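Long-range contacts in AlyGC (Glaciecola chathamensis, PDB 5GKD), which degrades alginate as a lyase of polysaccharide lyase family 6, most likely cutting the polysaccharide by beta-elimination at a calcium-containing site: residues 143-149 with 174-180; 598-602 with 624-628; 113-119 with 538-542; 542-546 with 570-576. One frame throughout, in Å; residues are numbered along the deposited sequence.

Interaction 1 of 4, residues 143-149 with 174-180. With CA (calcium ion), chain E.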
# COMPACT_ATOMS: atom_id res chain seq x y z
N LYS A 143 -4.35 20.80 -7.37
CA LYS A 143 -4.45 20.00 -6.15
C LYS A 143 -4.92 18.60 -6.49
O LYS A 143 -6.00 18.43 -7.06
CB LYS A 143 -5.39 20.66 -5.14
CG LYS A 143 -5.41 19.94 -3.80
CD LYS A 143 -6.16 20.76 -2.75
CE LYS A 143 -5.86 20.29 -1.30
NZ LYS A 143 -6.33 18.91 -0.96
N ARG A 144 -4.12 17.59 -6.14
CA ARG A 144 -4.41 16.22 -6.56
C ARG A 144 -4.97 15.35 -5.45
O ARG A 144 -5.44 14.25 -5.73
CB ARG A 144 -3.16 15.53 -7.12
CG ARG A 144 -2.08 16.41 -7.66
CD ARG A 144 -2.40 17.10 -8.98
NE ARG A 144 -2.37 16.25 -10.14
CZ ARG A 144 -1.95 16.62 -11.34
NH1 ARG A 144 -1.45 17.83 -11.57
NH2 ARG A 144 -2.01 15.75 -12.31
N ASN A 145 -4.92 15.80 -4.21
CA ASN A 145 -5.21 14.96 -3.07
C ASN A 145 -6.53 15.36 -2.44
O ASN A 145 -7.07 16.43 -2.70
CB ASN A 145 -4.09 15.05 -2.04
CG ASN A 145 -4.02 16.39 -1.40
OD1 ASN A 145 -4.02 17.42 -2.08
ND2 ASN A 145 -3.97 16.42 -0.06
N LYS A 146 -7.03 14.48 -1.59
CA LYS A 146 -8.27 14.73 -0.88
C LYS A 146 -8.21 16.01 -0.05
O LYS A 146 -7.17 16.37 0.52
CB LYS A 146 -8.60 13.52 -0.01
CG LYS A 146 -9.84 13.71 0.85
CD LYS A 146 -10.60 12.43 1.05
CE LYS A 146 -11.86 12.66 1.86
NZ LYS A 146 -12.80 11.51 1.71
N GLY A 147 -9.34 16.69 0.03
CA GLY A 147 -9.37 17.92 0.80
C GLY A 147 -9.74 19.04 -0.14
O GLY A 147 -9.21 19.17 -1.24
N VAL A 148 -10.68 19.87 0.32
CA VAL A 148 -11.10 21.03 -0.45
C VAL A 148 -9.89 21.92 -0.73
O VAL A 148 -8.91 21.94 0.03
CB VAL A 148 -12.21 21.78 0.32
CG1 VAL A 148 -11.68 22.37 1.59
CG2 VAL A 148 -12.88 22.87 -0.56
N THR A 149 -9.89 22.58 -1.89
CA THR A 149 -8.80 23.50 -2.18
C THR A 149 -8.86 24.70 -1.24
O THR A 149 -7.85 25.09 -0.64
CB THR A 149 -8.85 23.94 -3.65
OG1 THR A 149 -8.84 22.78 -4.49
CG2 THR A 149 -7.64 24.82 -4.01
N ARG A 174 -8.31 21.25 -11.63
CA ARG A 174 -8.18 20.31 -10.53
C ARG A 174 -8.66 18.96 -11.05
O ARG A 174 -9.83 18.84 -11.42
CB ARG A 174 -9.00 20.70 -9.30
CG ARG A 174 -8.98 19.57 -8.29
CD ARG A 174 -9.44 19.92 -6.91
NE ARG A 174 -9.27 18.76 -6.05
CZ ARG A 174 -9.31 18.77 -4.73
NH1 ARG A 174 -9.53 19.89 -4.07
NH2 ARG A 174 -9.12 17.63 -4.07
N PRO A 175 -7.81 17.95 -11.11
CA PRO A 175 -8.23 16.68 -11.70
C PRO A 175 -9.18 15.94 -10.78
O PRO A 175 -9.36 16.27 -9.61
CB PRO A 175 -6.91 15.93 -11.91
CG PRO A 175 -5.98 16.51 -10.86
CD PRO A 175 -6.41 17.94 -10.65
N ILE A 176 -9.83 14.93 -11.37
CA ILE A 176 -10.74 14.07 -10.63
C ILE A 176 -10.02 13.46 -9.43
O ILE A 176 -8.89 12.98 -9.54
CB ILE A 176 -11.29 12.98 -11.56
CG1 ILE A 176 -12.11 13.61 -12.69
CG2 ILE A 176 -12.10 11.95 -10.78
CD1 ILE A 176 -12.37 12.66 -13.86
N LEU A 177 -10.68 13.49 -8.28
CA LEU A 177 -10.09 12.92 -7.07
C LEU A 177 -10.28 11.41 -7.04
O LEU A 177 -9.35 10.67 -6.72
CB LEU A 177 -10.73 13.55 -5.84
CG LEU A 177 -10.05 13.56 -4.47
CD1 LEU A 177 -11.07 13.39 -3.34
CD2 LEU A 177 -8.89 12.63 -4.31
N GLY A 178 -11.49 10.95 -7.33
CA GLY A 178 -11.81 9.56 -7.18
C GLY A 178 -12.54 9.21 -5.91
O GLY A 178 -12.57 8.03 -5.53
N SER A 179 -13.12 10.19 -5.24
CA SER A 179 -13.95 10.01 -4.06
C SER A 179 -14.56 11.35 -3.72
O SER A 179 -14.31 12.36 -4.39
CB SER A 179 -13.16 9.47 -2.86
OG SER A 179 -12.58 10.51 -2.12
N ASN A 180 -15.36 11.37 -2.66
CA ASN A 180 -15.79 12.64 -2.09
C ASN A 180 -14.59 13.40 -1.52
O ASN A 180 -13.53 12.83 -1.25
CB ASN A 180 -16.84 12.41 -1.00
CG ASN A 180 -17.69 13.65 -0.72
OD1 ASN A 180 -18.40 13.72 0.27
ND2 ASN A 180 -17.62 14.61 -1.61
CA CA E . -18.56 16.91 -1.75
O HOH W 1 -8.16 16.42 -7.13
O HOH W 2 -6.26 13.59 -8.57
O HOH W 3 -12.46 9.21 0.80
O HOH W 4 -20.52 15.51 -2.42
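The guanidinium of Arg-174 anchors the contact. Its NH1 donates to Gly-147 O (2.9 Å) and to Thr-149 OG1 (3.0 Å), and its NH2 adds a longer bond to Gly-147 O (3.2 Å). Lys-143 NZ reaches the same Gly-147 O at 2.9 Å and also forms a salt bridge with Asp-123, while its CG lies over one face of the guanidinium. A water bonded to Arg-174 NE (2.8 Å) bridges Lys-143 O and Pro-175 O. Both segments are loops that follow neighbouring strands, 134-141 and 170-171, of the N-terminal parallel beta-helix, so one coil is fastened to the next where they leave the sheet. The second loop then runs to Asn-180, whose side chain binds calcium together with Glu-183, Glu-212 and Glu-214. Next to it, Lys-146 NZ makes a weak hydrogen bond to Asn-180 O (3.3 Å). Further out, Leu-177 CD1 packs on Lys-146 CB (4.1 Å), and Pro-175 CG covers a face of the Arg-144 guanidinium, which is hydrogen-bonded to Asn-113.

Interaction 2 of 4, residues 598-602 with 624-628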
# COMPACT_ATOMS: atom_id res chain seq x y z
N ASP A 598 -14.57 0.88 1.68
CA ASP A 598 -15.93 1.41 1.53
C ASP A 598 -16.05 2.88 1.96
O ASP A 598 -17.04 3.28 2.58
CB ASP A 598 -16.95 0.55 2.27
CG ASP A 598 -17.13 -0.83 1.63
OD1 ASP A 598 -16.46 -1.10 0.62
OD2 ASP A 598 -17.96 -1.63 2.12
N LEU A 599 -15.06 3.69 1.61
CA LEU A 599 -15.10 5.13 1.83
C LEU A 599 -15.46 5.89 0.55
O LEU A 599 -15.19 7.10 0.46
CB LEU A 599 -13.76 5.63 2.37
CG LEU A 599 -13.26 4.91 3.62
CD1 LEU A 599 -11.88 5.43 3.99
CD2 LEU A 599 -14.22 5.11 4.77
N GLY A 600 -16.03 5.22 -0.44
CA GLY A 600 -16.37 5.88 -1.68
C GLY A 600 -15.23 6.06 -2.67
O GLY A 600 -15.44 6.69 -3.71
N ILE A 601 -14.04 5.49 -2.38
CA ILE A 601 -12.86 5.63 -3.23
C ILE A 601 -12.86 4.53 -4.29
O ILE A 601 -13.32 3.41 -4.05
CB ILE A 601 -11.57 5.58 -2.36
CG1 ILE A 601 -11.61 6.67 -1.27
CG2 ILE A 601 -10.35 5.79 -3.20
CD1 ILE A 601 -10.51 6.54 -0.25
N TYR A 602 -12.35 4.84 -5.48
CA TYR A 602 -12.28 3.83 -6.54
C TYR A 602 -11.04 4.07 -7.39
O TYR A 602 -10.29 5.03 -7.18
CB TYR A 602 -13.59 3.80 -7.36
CG TYR A 602 -14.06 5.08 -8.02
CD1 TYR A 602 -14.72 6.07 -7.29
CD2 TYR A 602 -13.91 5.28 -9.39
CE1 TYR A 602 -15.20 7.22 -7.91
CE2 TYR A 602 -14.38 6.43 -10.01
CZ TYR A 602 -15.02 7.39 -9.27
OH TYR A 602 -15.47 8.51 -9.90
N VAL A 624 -13.95 -4.45 -10.57
CA VAL A 624 -13.90 -3.03 -10.27
C VAL A 624 -14.90 -2.71 -9.17
O VAL A 624 -16.04 -3.19 -9.18
CB VAL A 624 -14.07 -2.16 -11.53
CG1 VAL A 624 -14.33 -2.98 -12.77
CG2 VAL A 624 -15.03 -1.07 -11.33
N TYR A 625 -14.44 -1.96 -8.17
CA TYR A 625 -15.12 -1.87 -6.89
C TYR A 625 -15.15 -0.43 -6.40
O TYR A 625 -14.12 0.24 -6.38
CB TYR A 625 -14.43 -2.79 -5.87
CG TYR A 625 -15.10 -2.85 -4.52
CD1 TYR A 625 -14.85 -1.88 -3.55
CD2 TYR A 625 -15.94 -3.90 -4.20
CE1 TYR A 625 -15.46 -1.95 -2.31
CE2 TYR A 625 -16.54 -3.98 -2.98
CZ TYR A 625 -16.31 -3.00 -2.04
OH TYR A 625 -16.93 -3.11 -0.83
N ARG A 626 -16.33 0.04 -6.03
CA ARG A 626 -16.49 1.32 -5.35
C ARG A 626 -17.50 1.07 -4.24
O ARG A 626 -18.69 0.89 -4.51
CB ARG A 626 -16.97 2.43 -6.29
CG ARG A 626 -17.19 3.79 -5.60
CD ARG A 626 -17.86 4.83 -6.51
NE ARG A 626 -19.25 4.50 -6.85
CZ ARG A 626 -20.31 5.05 -6.27
NH1 ARG A 626 -20.15 5.98 -5.35
NH2 ARG A 626 -21.54 4.68 -6.62
N GLY A 627 -17.03 1.06 -3.00
CA GLY A 627 -17.87 0.69 -1.88
C GLY A 627 -18.35 1.86 -1.05
O GLY A 627 -17.77 2.95 -1.05
N GLY A 628 -19.40 1.60 -0.30
CA GLY A 628 -20.02 2.60 0.54
C GLY A 628 -21.22 3.24 -0.13
O GLY A 628 -21.79 2.74 -1.10
O HOH W 5 -17.80 7.71 -4.72
O HOH W 6 -14.37 1.93 -2.12
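In the C-terminal parallel beta-helix, the loop 598-602 meets the end of strand 622-625, one coil further on, and the turn that follows it. Asp-598 has the most surface covered. Its backbone lies in the left-handed region, and its CA comes within 4.0 Å of Gly-627 CA. The carboxylate accepts a short hydrogen bond from the next coil, Tyr-625 OH to Asp-598 OD1 at 2.5 Å. That hydroxyl also makes a weak hydrogen bond with Lys-655 of the second subunit, so this pair lies at the dimer interface. Such closeness depends on the two glycines: a CB on Gly-627 would clash with Asp-598 OD1, and one on Gly-628 with Asp-598 O. Gly-627 O in turn accepts from Gly-600 N (2.9 Å), pinning the loop to the turn.

Arg-626 is the second most covered residue. Its aliphatic part lies against Tyr-602, CD to CD1 at 3.5 Å, while its guanidinium is held by Gly-664 O and Asp-630 O. The Tyr-602 hydroxyl is bonded to Glu-605. Two waters add bridges: one links Gly-600 O (2.8 Å) to the side-chain atom Arg-626 NH1 (3.0 Å); the other joins the two backbones, donating to Ile-601 O at 2.6 Å and accepting from Gly-627 N at 2.9 Å.

Interaction 3 of 4, residues 113-119 with 538-542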
# COMPACT_ATOMS: atom_id res chain seq x y z
N ASN A 113 0.49 23.00 -7.87
CA ASN A 113 0.79 21.58 -7.73
C ASN A 113 1.59 21.29 -6.46
O ASN A 113 2.48 20.43 -6.44
CB ASN A 113 1.52 21.05 -8.97
CG ASN A 113 0.55 20.69 -10.07
OD1 ASN A 113 0.03 19.58 -10.10
ND2 ASN A 113 0.24 21.65 -10.93
N PHE A 114 1.25 21.99 -5.39
CA PHE A 114 1.82 21.84 -4.04
C PHE A 114 1.13 20.71 -3.27
O PHE A 114 0.67 20.89 -2.14
CB PHE A 114 1.66 23.17 -3.31
CG PHE A 114 2.68 23.43 -2.25
CD1 PHE A 114 4.00 23.69 -2.59
CD2 PHE A 114 2.30 23.52 -0.93
CE1 PHE A 114 4.93 23.98 -1.61
CE2 PHE A 114 3.22 23.82 0.07
CZ PHE A 114 4.54 24.04 -0.27
N SER A 115 1.05 19.53 -3.88
CA SER A 115 0.19 18.46 -3.39
C SER A 115 0.94 17.50 -2.50
O SER A 115 2.09 17.15 -2.76
CB SER A 115 -0.43 17.67 -4.54
OG SER A 115 -1.28 18.47 -5.30
N ASN A 116 0.27 17.05 -1.45
CA ASN A 116 0.77 15.93 -0.66
C ASN A 116 1.13 14.76 -1.57
O ASN A 116 0.45 14.51 -2.55
CB ASN A 116 -0.29 15.50 0.35
CG ASN A 116 0.27 14.62 1.42
OD1 ASN A 116 0.45 13.42 1.22
ND2 ASN A 116 0.57 15.22 2.58
N PRO A 117 2.19 14.01 -1.26
CA PRO A 117 2.55 12.87 -2.12
C PRO A 117 1.49 11.77 -2.19
O PRO A 117 1.47 11.03 -3.18
CB PRO A 117 3.86 12.34 -1.51
CG PRO A 117 4.32 13.34 -0.56
CD PRO A 117 3.19 14.27 -0.22
N GLU A 118 0.65 11.60 -1.17
CA GLU A 118 -0.40 10.58 -1.18
C GLU A 118 -1.75 11.22 -1.42
O GLU A 118 -2.13 12.14 -0.69
CB GLU A 118 -0.46 9.80 0.14
CG GLU A 118 0.75 8.96 0.45
CD GLU A 118 0.57 8.12 1.70
OE1 GLU A 118 -0.39 7.32 1.77
OE2 GLU A 118 1.39 8.28 2.64
N LYS A 119 -2.49 10.71 -2.41
CA LYS A 119 -3.78 11.32 -2.76
C LYS A 119 -4.73 11.37 -1.58
O LYS A 119 -5.51 12.32 -1.46
CB LYS A 119 -4.44 10.57 -3.93
CG LYS A 119 -3.84 10.86 -5.31
CD LYS A 119 -4.63 10.19 -6.44
CE LYS A 119 -5.93 10.92 -6.67
NZ LYS A 119 -6.89 10.11 -7.40
N PRO A 538 2.01 4.56 -2.85
CA PRO A 538 0.80 5.34 -3.09
C PRO A 538 1.13 6.52 -3.98
O PRO A 538 2.11 7.24 -3.75
CB PRO A 538 0.37 5.80 -1.68
CG PRO A 538 1.06 4.90 -0.74
CD PRO A 538 2.34 4.48 -1.42
N MET A 539 0.35 6.69 -5.03
CA MET A 539 0.65 7.70 -6.04
C MET A 539 0.08 9.05 -5.66
O MET A 539 -0.86 9.17 -4.88
CB MET A 539 0.12 7.28 -7.41
CG MET A 539 0.68 5.96 -7.90
SD MET A 539 0.04 5.48 -9.51
CE MET A 539 0.73 6.73 -10.56
N GLN A 540 0.67 10.09 -6.25
CA GLN A 540 0.28 11.48 -6.04
C GLN A 540 -0.70 11.97 -7.09
O GLN A 540 -1.35 12.99 -6.89
CB GLN A 540 1.53 12.37 -6.06
CG GLN A 540 1.29 13.81 -5.67
CD GLN A 540 2.42 14.72 -6.08
OE1 GLN A 540 2.79 14.79 -7.25
NE2 GLN A 540 2.99 15.45 -5.11
N ARG A 541 -0.85 11.22 -8.18
CA ARG A 541 -1.34 11.74 -9.44
C ARG A 541 -2.13 10.63 -10.12
O ARG A 541 -1.84 9.45 -9.90
CB ARG A 541 -0.12 12.17 -10.26
CG ARG A 541 -0.31 13.03 -11.43
CD ARG A 541 1.05 13.46 -11.88
NE ARG A 541 1.59 14.46 -10.96
CZ ARG A 541 1.80 15.73 -11.29
NH1 ARG A 541 1.53 16.14 -12.52
NH2 ARG A 541 2.29 16.58 -10.40
N ASN A 542 -3.11 10.99 -10.94
CA ASN A 542 -3.81 9.99 -11.75
C ASN A 542 -2.93 9.55 -12.93
O ASN A 542 -1.88 10.12 -13.21
CB ASN A 542 -5.15 10.54 -12.26
CG ASN A 542 -6.07 11.02 -11.14
OD1 ASN A 542 -5.94 10.60 -10.00
ND2 ASN A 542 -7.01 11.89 -11.48
O HOH W 7 3.18 17.69 -7.82
O HOH W 8 -2.04 13.75 -4.15
O HOH W 9 3.52 9.85 -4.70
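Two irregular loops come closest where Pro-117 CA lies 4.7 Å from Gln-540 CA. The first is shaped by successive turns: Phe-114 is the centre of an inverse gamma turn, closed by a weak bond from Ser-115 N to Asn-113 O (3.1 Å), and Asn-116 OD1 accepts from Glu-118 N (3.0 Å) in an Asx turn. Across the gap the main chains share one direct but weak hydrogen bond, Lys-119 N to Met-539 O at 3.3 Å, and a water joins Asn-116 O (3.1 Å) to Gln-540 O (2.9 Å). More than 400 residues separate the loops in sequence: 113-119 belongs to the N-terminal parallel beta-helix and 538-542 to the C-terminal one, so the contact is part of the seam between the two domains. Gln-540 is the residue most covered; its CG packs against Asn-116 O at 3.3 Å and its NE2 bonds weakly to Ser-115 O at 3.0 Å. The strongest link comes from Lys-119, whose NZ donates to Asn-542 OD1 (2.8 Å) and also to Leu-177 O of its own domain. At the outer end, Glu-118 OE1 lies 3.8 Å from Pro-538 CG and forms a long, weak ion pair with Arg-536 of the second subunit.

Interaction 4 of 4, residues 542-546 with 570-576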
# COMPACT_ATOMS: atom_id res chain seq x y z
N ASN A 542 -3.11 10.99 -10.94
CA ASN A 542 -3.81 9.99 -11.75
C ASN A 542 -2.93 9.55 -12.93
O ASN A 542 -1.88 10.12 -13.21
CB ASN A 542 -5.15 10.54 -12.26
CG ASN A 542 -6.07 11.02 -11.14
OD1 ASN A 542 -5.94 10.60 -10.00
ND2 ASN A 542 -7.01 11.89 -11.48
N TYR A 543 -3.39 8.54 -13.67
CA TYR A 543 -2.66 8.08 -14.84
C TYR A 543 -3.64 7.67 -15.93
O TYR A 543 -4.82 7.45 -15.68
CB TYR A 543 -1.70 6.90 -14.51
CG TYR A 543 -2.42 5.64 -14.13
CD1 TYR A 543 -2.91 5.46 -12.84
CD2 TYR A 543 -2.66 4.66 -15.06
CE1 TYR A 543 -3.60 4.32 -12.50
CE2 TYR A 543 -3.34 3.50 -14.72
CZ TYR A 543 -3.81 3.34 -13.44
OH TYR A 543 -4.50 2.20 -13.13
N ARG A 544 -3.13 7.55 -17.16
CA ARG A 544 -3.87 7.11 -18.33
C ARG A 544 -3.19 5.89 -18.93
O ARG A 544 -1.96 5.83 -19.03
CB ARG A 544 -3.96 8.23 -19.38
CG ARG A 544 -4.77 9.44 -18.97
CD ARG A 544 -4.50 10.65 -19.85
NE ARG A 544 -3.26 11.33 -19.50
CZ ARG A 544 -2.50 11.98 -20.36
NH1 ARG A 544 -2.85 12.04 -21.64
NH2 ARG A 544 -1.38 12.56 -19.96
N LEU A 545 -3.99 4.92 -19.37
CA LEU A 545 -3.48 3.71 -20.01
C LEU A 545 -4.33 3.40 -21.24
O LEU A 545 -5.54 3.20 -21.11
CB LEU A 545 -3.48 2.53 -19.02
CG LEU A 545 -3.12 1.14 -19.57
CD1 LEU A 545 -1.76 1.15 -20.21
CD2 LEU A 545 -3.20 0.09 -18.47
N ALA A 546 -3.70 3.36 -22.41
CA ALA A 546 -4.35 3.02 -23.68
C ALA A 546 -3.63 1.83 -24.31
O ALA A 546 -2.39 1.81 -24.36
CB ALA A 546 -4.35 4.20 -24.65
N SER A 570 -4.56 4.04 -6.18
CA SER A 570 -4.21 4.54 -7.50
C SER A 570 -5.48 4.88 -8.27
O SER A 570 -6.57 4.39 -7.95
CB SER A 570 -3.37 3.52 -8.28
OG SER A 570 -4.13 2.37 -8.64
N PHE A 571 -5.35 5.74 -9.28
CA PHE A 571 -6.54 6.18 -10.02
C PHE A 571 -6.21 6.41 -11.48
O PHE A 571 -5.39 7.27 -11.82
CB PHE A 571 -7.15 7.44 -9.40
CG PHE A 571 -8.50 7.79 -9.98
CD1 PHE A 571 -9.66 7.23 -9.45
CD2 PHE A 571 -8.61 8.64 -11.08
CE1 PHE A 571 -10.90 7.53 -10.00
CE2 PHE A 571 -9.85 8.95 -11.61
CZ PHE A 571 -10.99 8.40 -11.08
N ALA A 572 -6.85 5.64 -12.36
CA ALA A 572 -6.75 5.83 -13.80
C ALA A 572 -7.86 6.77 -14.29
O ALA A 572 -9.04 6.43 -14.18
CB ALA A 572 -6.83 4.50 -14.53
N ASP A 573 -7.47 7.93 -14.83
CA ASP A 573 -8.43 8.76 -15.55
C ASP A 573 -9.14 7.97 -16.66
O ASP A 573 -10.32 8.18 -16.92
CB ASP A 573 -7.74 9.99 -16.14
CG ASP A 573 -7.55 11.12 -15.10
OD1 ASP A 573 -8.50 11.46 -14.39
OD2 ASP A 573 -6.46 11.71 -15.01
N TYR A 574 -8.42 7.05 -17.31
CA TYR A 574 -9.09 6.04 -18.13
C TYR A 574 -8.14 4.90 -18.40
O TYR A 574 -6.92 5.06 -18.42
CB TYR A 574 -9.61 6.60 -19.47
CG TYR A 574 -8.57 7.16 -20.41
CD1 TYR A 574 -7.82 6.33 -21.25
CD2 TYR A 574 -8.36 8.52 -20.49
CE1 TYR A 574 -6.86 6.87 -22.11
CE2 TYR A 574 -7.42 9.06 -21.34
CZ TYR A 574 -6.68 8.24 -22.14
OH TYR A 574 -5.76 8.82 -22.99
N ILE A 575 -8.74 3.73 -18.61
CA ILE A 575 -8.08 2.57 -19.18
C ILE A 575 -8.87 2.21 -20.43
O ILE A 575 -10.08 1.97 -20.34
CB ILE A 575 -8.03 1.40 -18.19
CG1 ILE A 575 -7.20 1.78 -16.97
CG2 ILE A 575 -7.45 0.16 -18.84
CD1 ILE A 575 -7.40 0.86 -15.80
N GLU A 576 -8.21 2.20 -21.58
CA GLU A 576 -8.88 1.94 -22.85
C GLU A 576 -8.17 0.82 -23.61
O GLU A 576 -6.97 0.92 -23.88
CB GLU A 576 -8.94 3.19 -23.71
CG GLU A 576 -10.18 3.21 -24.56
CD GLU A 576 -10.01 3.95 -25.85
OE1 GLU A 576 -11.04 4.22 -26.50
OE2 GLU A 576 -8.85 4.25 -26.21
O HOH W 10 -5.91 2.36 -10.73
O HOH W 11 -5.30 11.34 -23.18
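Apolar packing runs along one face of this parallel strand pair. The CB of Ala-572 sits over the Tyr-543 ring in a CH-pi contact, 3.8 Å from the ring centroid, and farther along Leu-545 CD2 meets Ile-575 CG2 at 4.3 Å. On the other face the Tyr-574 ring takes Arg-544 CB over its face, with Ala-546 CB near its edge. The strand axes approach to 4.8 Å and diverge by only 8°. Hydrogen bonds stitch the backbones together: Tyr-543 N to Phe-571 O (3.0 Å), Leu-545 N to Tyr-574 O (3.1 Å) and Glu-576 N to Leu-545 O (2.9 Å). Segment 570-576 turns a corner at Asp-573, shifting the register by one, so that Tyr-543 pairs with Ala-572 but Leu-545 with Ile-575; the bond from Asp-573 N to Tyr-543 O there is weak. At the polar margin, waters bridge Tyr-543 OH to Ser-570 OG and Arg-544 NH1 to Tyr-574 OH. Ser-570 OG is also hydrogen-bonded to Gly-567 O, while the Arg-544 guanidinium donates to Val-434 O and makes a cation-pi contact with Phe-436. These are successive coils of the C-terminal parallel beta-helix: strand 510-514 flanks 543-548, strand 606-610 flanks 572-578, and Phe-564 of strand 564-565 packs on Tyr-543 and Leu-545.

How the interactions relate
From the N terminus, segment 113-119 comes first, but its partner 538-542 arrives only in the second beta-helix, so interaction 3 closes a very long loop. Nested inside that loop is interaction 1, which spans a single coil of the first domain. Where interaction 3 ends, interaction 4 begins, the two sharing Asn-542; it closes over one coil of the second domain, and interaction 2 follows in series on a later coil. None cross. Interactions 1, 2 and 4 join coils within a domain, yet they also meet at the seam: Ile-176 O lies 2.9 Å from Asn-542 ND2, and Gly-178 O 3.2 Å from Tyr-602 N, both probable hydrogen bonds; interactions 2 and 3 touch the second subunit.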